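Long-range contact in oxalate biosynthetic component 1 (Burkholderia thailandensis, PDB 5IKY), which probably makes oxalate in a quorum-sensing-dependent pathway, combining serine hydrolase and lyase activities in one chain: residues P530-A538 / Y689-Y697. Numbering follows the deposited sequence.
Sequences PDVALFRQA and YLVGIPCRY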
ATOM      1  N   PRO A 530      -9.837  10.460  11.362  1.00 54.09           N
ATOM      2  CA  PRO A 530     -10.257  11.847  11.601  1.00 43.80           C
ATOM      3  C   PRO A 530     -10.284  12.726  10.347  1.00 51.43           C
ATOM      4  O   PRO A 530     -11.229  13.498  10.177  1.00 60.03           O
ATOM      5  CB  PRO A 530      -9.210  12.360  12.593  1.00 37.28           C
ATOM      6  CG  PRO A 530      -8.764  11.138  13.322  1.00 43.79           C
ATOM      7  CD  PRO A 530      -8.786  10.032  12.304  1.00 36.64           C
ATOM      8  N   ASP A 531      -9.275  12.618   9.486  1.00 53.14           N
ATOM      9  CA  ASP A 531      -9.212  13.468   8.299  1.00 52.65           C
ATOM     10  C   ASP A 531     -10.288  13.079   7.283  1.00 49.36           C
ATOM     11  O   ASP A 531     -10.859  13.942   6.616  1.00 47.79           O
ATOM     12  CB  ASP A 531      -7.813  13.419   7.665  1.00 42.43           C
ATOM     13  CG  ASP A 531      -7.438  12.037   7.156  1.00 68.06           C
ATOM     14  OD1 ASP A 531      -7.909  11.034   7.732  1.00 65.57           O
ATOM     15  OD2 ASP A 531      -6.657  11.954   6.181  1.00 58.36           O
ATOM     16  N   VAL A 532     -10.570  11.784   7.177  1.00 46.31           N
ATOM     17  CA  VAL A 532     -11.665  11.305   6.337  1.00 42.46           C
ATOM     18  C   VAL A 532     -13.000  11.822   6.868  1.00 53.24           C
ATOM     19  O   VAL A 532     -13.876  12.232   6.101  1.00 56.56           O
ATOM     20  CB  VAL A 532     -11.690   9.757   6.262  1.00 49.97           C
ATOM     21  CG1 VAL A 532     -13.037   9.251   5.762  1.00 39.37           C
ATOM     22  CG2 VAL A 532     -10.570   9.256   5.366  1.00 38.23           C
ATOM     23  N   ALA A 533     -13.138  11.819   8.190  1.00 45.89           N
ATOM     24  CA  ALA A 533     -14.349  12.305   8.838  1.00 58.20           C
ATOM     25  C   ALA A 533     -14.516  13.808   8.638  1.00 55.56           C
ATOM     26  O   ALA A 533     -15.631  14.300   8.457  1.00 49.32           O
ATOM     27  CB  ALA A 533     -14.328  11.969  10.317  1.00 37.86           C
ATOM     28  N   LEU A 534     -13.403  14.533   8.667  1.00 48.65           N
ATOM     29  CA  LEU A 534     -13.439  15.983   8.521  1.00 46.71           C
ATOM     30  C   LEU A 534     -13.869  16.383   7.113  1.00 54.25           C
ATOM     31  O   LEU A 534     -14.641  17.329   6.940  1.00 46.19           O
ATOM     32  CB  LEU A 534     -12.076  16.592   8.853  1.00 49.04           C
ATOM     33  CG  LEU A 534     -12.048  18.123   8.898  1.00 55.35           C
ATOM     34  CD1 LEU A 534     -13.005  18.639   9.959  1.00 41.33           C
ATOM     35  CD2 LEU A 534     -10.639  18.626   9.156  1.00 46.62           C
ATOM     36  N   PHE A 535     -13.380  15.658   6.111  1.00 48.63           N
ATOM     37  CA  PHE A 535     -13.758  15.922   4.726  1.00 41.12           C
ATOM     38  C   PHE A 535     -15.243  15.643   4.494  1.00 45.78           C
ATOM     39  O   PHE A 535     -15.928  16.411   3.814  1.00 48.83           O
ATOM     40  CB  PHE A 535     -12.914  15.086   3.760  1.00 47.42           C
ATOM     41  CG  PHE A 535     -13.154  15.414   2.312  1.00 51.87           C
ATOM     42  CD1 PHE A 535     -12.489  16.471   1.706  1.00 43.82           C
ATOM     43  CD2 PHE A 535     -14.052  14.675   1.558  1.00 48.08           C
ATOM     44  CE1 PHE A 535     -12.715  16.782   0.376  1.00 49.32           C
ATOM     45  CE2 PHE A 535     -14.282  14.982   0.227  1.00 48.72           C
ATOM     46  CZ  PHE A 535     -13.612  16.035  -0.363  1.00 56.05           C
ATOM     47  N   ARG A 536     -15.737  14.543   5.053  1.00 40.36           N
ATOM     48  CA  ARG A 536     -17.153  14.200   4.939  1.00 55.18           C
ATOM     49  C   ARG A 536     -18.025  15.205   5.684  1.00 56.43           C
ATOM     50  O   ARG A 536     -19.195  15.393   5.349  1.00 52.58           O
ATOM     51  CB  ARG A 536     -17.409  12.789   5.466  1.00 44.65           C
ATOM     52  CG  ARG A 536     -16.940  11.691   4.529  1.00 45.26           C
ATOM     53  CD  ARG A 536     -16.940  10.351   5.225  1.00 39.38           C
ATOM     54  NE  ARG A 536     -16.631   9.260   4.311  1.00 53.36           N
ATOM     55  CZ  ARG A 536     -16.316   8.032   4.706  1.00 49.00           C
ATOM     56  NH1 ARG A 536     -16.265   7.751   6.000  1.00 53.43           N
ATOM     57  NH2 ARG A 536     -16.047   7.093   3.811  1.00 61.91           N
ATOM     58  N   GLN A 537     -17.446  15.846   6.692  1.00 40.64           N
ATOM     59  CA  GLN A 537     -18.133  16.896   7.430  1.00 53.28           C
ATOM     60  C   GLN A 537     -18.296  18.140   6.552  1.00 58.80           C
ATOM     61  O   GLN A 537     -19.300  18.852   6.645  1.00 56.81           O
ATOM     62  CB  GLN A 537     -17.369  17.226   8.715  1.00 49.84           C
ATOM     63  CG  GLN A 537     -18.111  18.139   9.668  1.00 62.64           C
ATOM     64  CD  GLN A 537     -17.300  18.471  10.903  1.00 75.52           C
ATOM     65  OE1 GLN A 537     -16.483  17.669  11.359  1.00 64.65           O
ATOM     66  NE2 GLN A 537     -17.518  19.661  11.451  1.00 84.19           N
ATOM     67  N   ALA A 538     -17.307  18.392   5.695  1.00 46.80           N
ATOM     68  CA  ALA A 538     -17.375  19.504   4.746  1.00 47.32           C
ATOM     69  C   ALA A 538     -18.333  19.175   3.628  1.00 51.38           C
ATOM     70  O   ALA A 538     -19.109  20.022   3.185  1.00 57.75           O
ATOM     71  CB  ALA A 538     -15.997  19.826   4.187  1.00 47.89           C
ATOM     72  N   TYR A 689      -5.900  22.601   2.953  1.00 53.40           N
ATOM     73  CA  TYR A 689      -5.797  21.355   3.695  1.00 48.46           C
ATOM     74  C   TYR A 689      -6.888  20.376   3.271  1.00 51.48           C
ATOM     75  O   TYR A 689      -6.613  19.208   2.997  1.00 52.35           O
ATOM     76  CB  TYR A 689      -5.874  21.625   5.201  1.00 47.80           C
ATOM     77  CG  TYR A 689      -6.053  20.385   6.049  1.00 53.90           C
ATOM     78  CD1 TYR A 689      -5.020  19.470   6.201  1.00 59.91           C
ATOM     79  CD2 TYR A 689      -7.250  20.137   6.707  1.00 56.68           C
ATOM     80  CE1 TYR A 689      -5.178  18.337   6.978  1.00 59.65           C
ATOM     81  CE2 TYR A 689      -7.417  19.008   7.487  1.00 60.11           C
ATOM     82  CZ  TYR A 689      -6.377  18.113   7.619  1.00 60.57           C
ATOM     83  OH  TYR A 689      -6.538  16.989   8.393  1.00 60.25           O
ATOM     84  N   LEU A 690      -8.123  20.865   3.205  1.00 54.58           N
ATOM     85  CA  LEU A 690      -9.272  20.025   2.875  1.00 52.61           C
ATOM     86  C   LEU A 690      -9.144  19.343   1.514  1.00 52.44           C
ATOM     87  O   LEU A 690      -9.396  18.146   1.394  1.00 51.77           O
ATOM     88  CB  LEU A 690     -10.560  20.847   2.916  1.00 48.06           C
ATOM     89  CG  LEU A 690     -11.094  21.197   4.305  1.00 58.66           C
ATOM     90  CD1 LEU A 690     -12.298  22.118   4.194  1.00 45.94           C
ATOM     91  CD2 LEU A 690     -11.451  19.934   5.074  1.00 42.47           C
ATOM     92  N   VAL A 691      -8.747  20.098   0.494  1.00 48.96           N
ATOM     93  CA  VAL A 691      -8.633  19.542  -0.852  1.00 54.47           C
ATOM     94  C   VAL A 691      -7.425  18.616  -0.981  1.00 56.83           C
ATOM     95  O   VAL A 691      -7.238  17.969  -2.011  1.00 61.74           O
ATOM     96  CB  VAL A 691      -8.531  20.647  -1.919  1.00 57.15           C
ATOM     97  CG1 VAL A 691      -9.820  21.453  -1.972  1.00 54.06           C
ATOM     98  CG2 VAL A 691      -7.335  21.546  -1.644  1.00 59.23           C
ATOM     99  N   GLY A 692      -6.611  18.557   0.069  1.00 53.48           N
ATOM    100  CA  GLY A 692      -5.445  17.693   0.084  1.00 44.36           C
ATOM    101  C   GLY A 692      -5.677  16.382   0.815  1.00 52.55           C
ATOM    102  O   GLY A 692      -4.828  15.491   0.790  1.00 57.35           O
ATOM    103  N   ILE A 693      -6.825  16.261   1.476  1.00 58.31           N
ATOM    104  CA  ILE A 693      -7.165  15.029   2.185  1.00 49.59           C
ATOM    105  C   ILE A 693      -7.401  13.840   1.236  1.00 59.81           C
ATOM    106  O   ILE A 693      -6.872  12.754   1.480  1.00 52.35           O
ATOM    107  CB  ILE A 693      -8.404  15.223   3.087  1.00 51.65           C
ATOM    108  CG1 ILE A 693      -8.101  16.236   4.192  1.00 46.30           C
ATOM    109  CG2 ILE A 693      -8.845  13.895   3.699  1.00 40.27           C
ATOM    110  CD1 ILE A 693      -9.297  16.565   5.055  1.00 49.96           C
ATOM    111  N   PRO A 694      -8.183  14.027   0.152  1.00 58.45           N
ATOM    112  CA  PRO A 694      -8.331  12.862  -0.730  1.00 60.98           C
ATOM    113  C   PRO A 694      -7.038  12.523  -1.462  1.00 55.12           C
ATOM    114  O   PRO A 694      -6.301  13.430  -1.845  1.00 67.68           O
ATOM    115  CB  PRO A 694      -9.411  13.301  -1.730  1.00 50.37           C
ATOM    116  CG  PRO A 694     -10.063  14.489  -1.116  1.00 56.38           C
ATOM    117  CD  PRO A 694      -8.996  15.161  -0.320  1.00 52.46           C
ATOM    118  N   CYS A 695      -6.776  11.231  -1.637  1.00 56.59           N
ATOM    119  CA  CYS A 695      -5.636  10.748  -2.414  1.00 50.09           C
ATOM    120  C   CYS A 695      -4.301  11.287  -1.899  1.00 54.02           C
ATOM    121  O   CYS A 695      -3.501  11.839  -2.654  1.00 71.27           O
ATOM    122  CB  CYS A 695      -5.824  11.105  -3.887  1.00 55.13           C
ATOM    123  SG  CYS A 695      -7.373  10.481  -4.573  1.00 64.77           S
ATOM    124  N   ARG A 696      -4.077  11.112  -0.601  1.00 56.54           N
ATOM    125  CA  ARG A 696      -2.834  11.496   0.055  1.00 47.53           C
ATOM    126  C   ARG A 696      -1.713  10.497  -0.229  1.00 61.16           C
ATOM    127  O   ARG A 696      -1.969   9.344  -0.577  1.00 67.86           O
ATOM    128  CB  ARG A 696      -3.048  11.587   1.568  1.00 57.48           C
ATOM    129  CG  ARG A 696      -3.211  12.974   2.138  1.00 74.23           C
ATOM    130  CD  ARG A 696      -3.422  12.876   3.644  1.00 89.13           C
ATOM    131  NE  ARG A 696      -2.447  11.982   4.268  1.00 99.33           N
ATOM    132  CZ  ARG A 696      -2.752  11.023   5.139  1.00 85.41           C
ATOM    133  NH1 ARG A 696      -4.011  10.827   5.504  1.00 82.88           N
ATOM    134  NH2 ARG A 696      -1.795  10.260   5.650  1.00 72.56           N
ATOM    135  N   TYR A 697      -0.470  10.943  -0.070  1.00 55.96           N
ATOM    136  CA  TYR A 697       0.659  10.026   0.002  1.00 54.91           C
ATOM    137  C   TYR A 697       0.838   9.586   1.446  1.00 55.78           C
ATOM    138  O   TYR A 697       0.467  10.311   2.370  1.00 53.30           O
ATOM    139  CB  TYR A 697       1.955  10.678  -0.491  1.00 42.98           C
ATOM    140  CG  TYR A 697       2.090  10.796  -1.989  1.00 53.53           C
ATOM    141  CD1 TYR A 697       2.229   9.667  -2.786  1.00 59.93           C
ATOM    142  CD2 TYR A 697       2.112  12.041  -2.604  1.00 51.35           C
ATOM    143  CE1 TYR A 697       2.363   9.776  -4.160  1.00 56.76           C
ATOM    144  CE2 TYR A 697       2.246  12.159  -3.972  1.00 56.51           C
ATOM    145  CZ  TYR A 697       2.371  11.027  -4.746  1.00 55.94           C
ATOM    146  OH  TYR A 697       2.504  11.151  -6.110  1.00 71.86           O
TER
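Asp531 and Arg696 form a salt bridge, with Asp531 OD2 3.0 Å from Arg696 NH1. The oxygen lies at the edge of the guanidinium, near its plane, but the carboxylate is turned 57° from that plane. The N-H points poorly at OD2, at 125°, and the hydrogen bond within the salt bridge is weak. The Arg696 chain bends at chi3, and NH1 is the guanidinium nitrogen that meets Asp531. Asn706 ND2 donates a second hydrogen bond to Asp531 OD2 and another to the backbone O of Ile693, tying both segments to the same amide. The other carboxylate oxygen, OD1, takes a weak bond from the backbone N of Val532.

Residues 530-538 lie on helix 530-541. It packs against Tyr689 and Leu690 of helix 682-690, the type I turn Leu690-Ile693 and the start of strand 696-697. Residues 689-697 belong to the cap domain of oxalate biosynthetic component 1. The contact is buried packing and joins helix 530-541 to this segment of the cap domain.

Ile693 fits beside the first turn of the helix. Its CD1 sits 3.4 Å from the backbone O of Asp531 and also touches Phe535 CB, while CG2 lies alongside the Asp531 carboxylate. The Phe535 ring points past Ile693 to Pro694, with CG anti to the backbone N (chi1 -174°). Pro694 CG makes a CH-pi contact over one ring face, 4.1 Å from the centroid. Leu690 O meets the ring edge, 3.5 Å from Phe535 CD1. Leu534 crosses Tyr689 at about a right angle, and its CD2 meets the ring edge in plane, 3.6 Å from Tyr689 CE2. Further along, Leu690 reaches Leu534 with CD2 and Ala538 CB with CD1. Helix 562-579 also packs on Leu534 and Ala538, through Ile564.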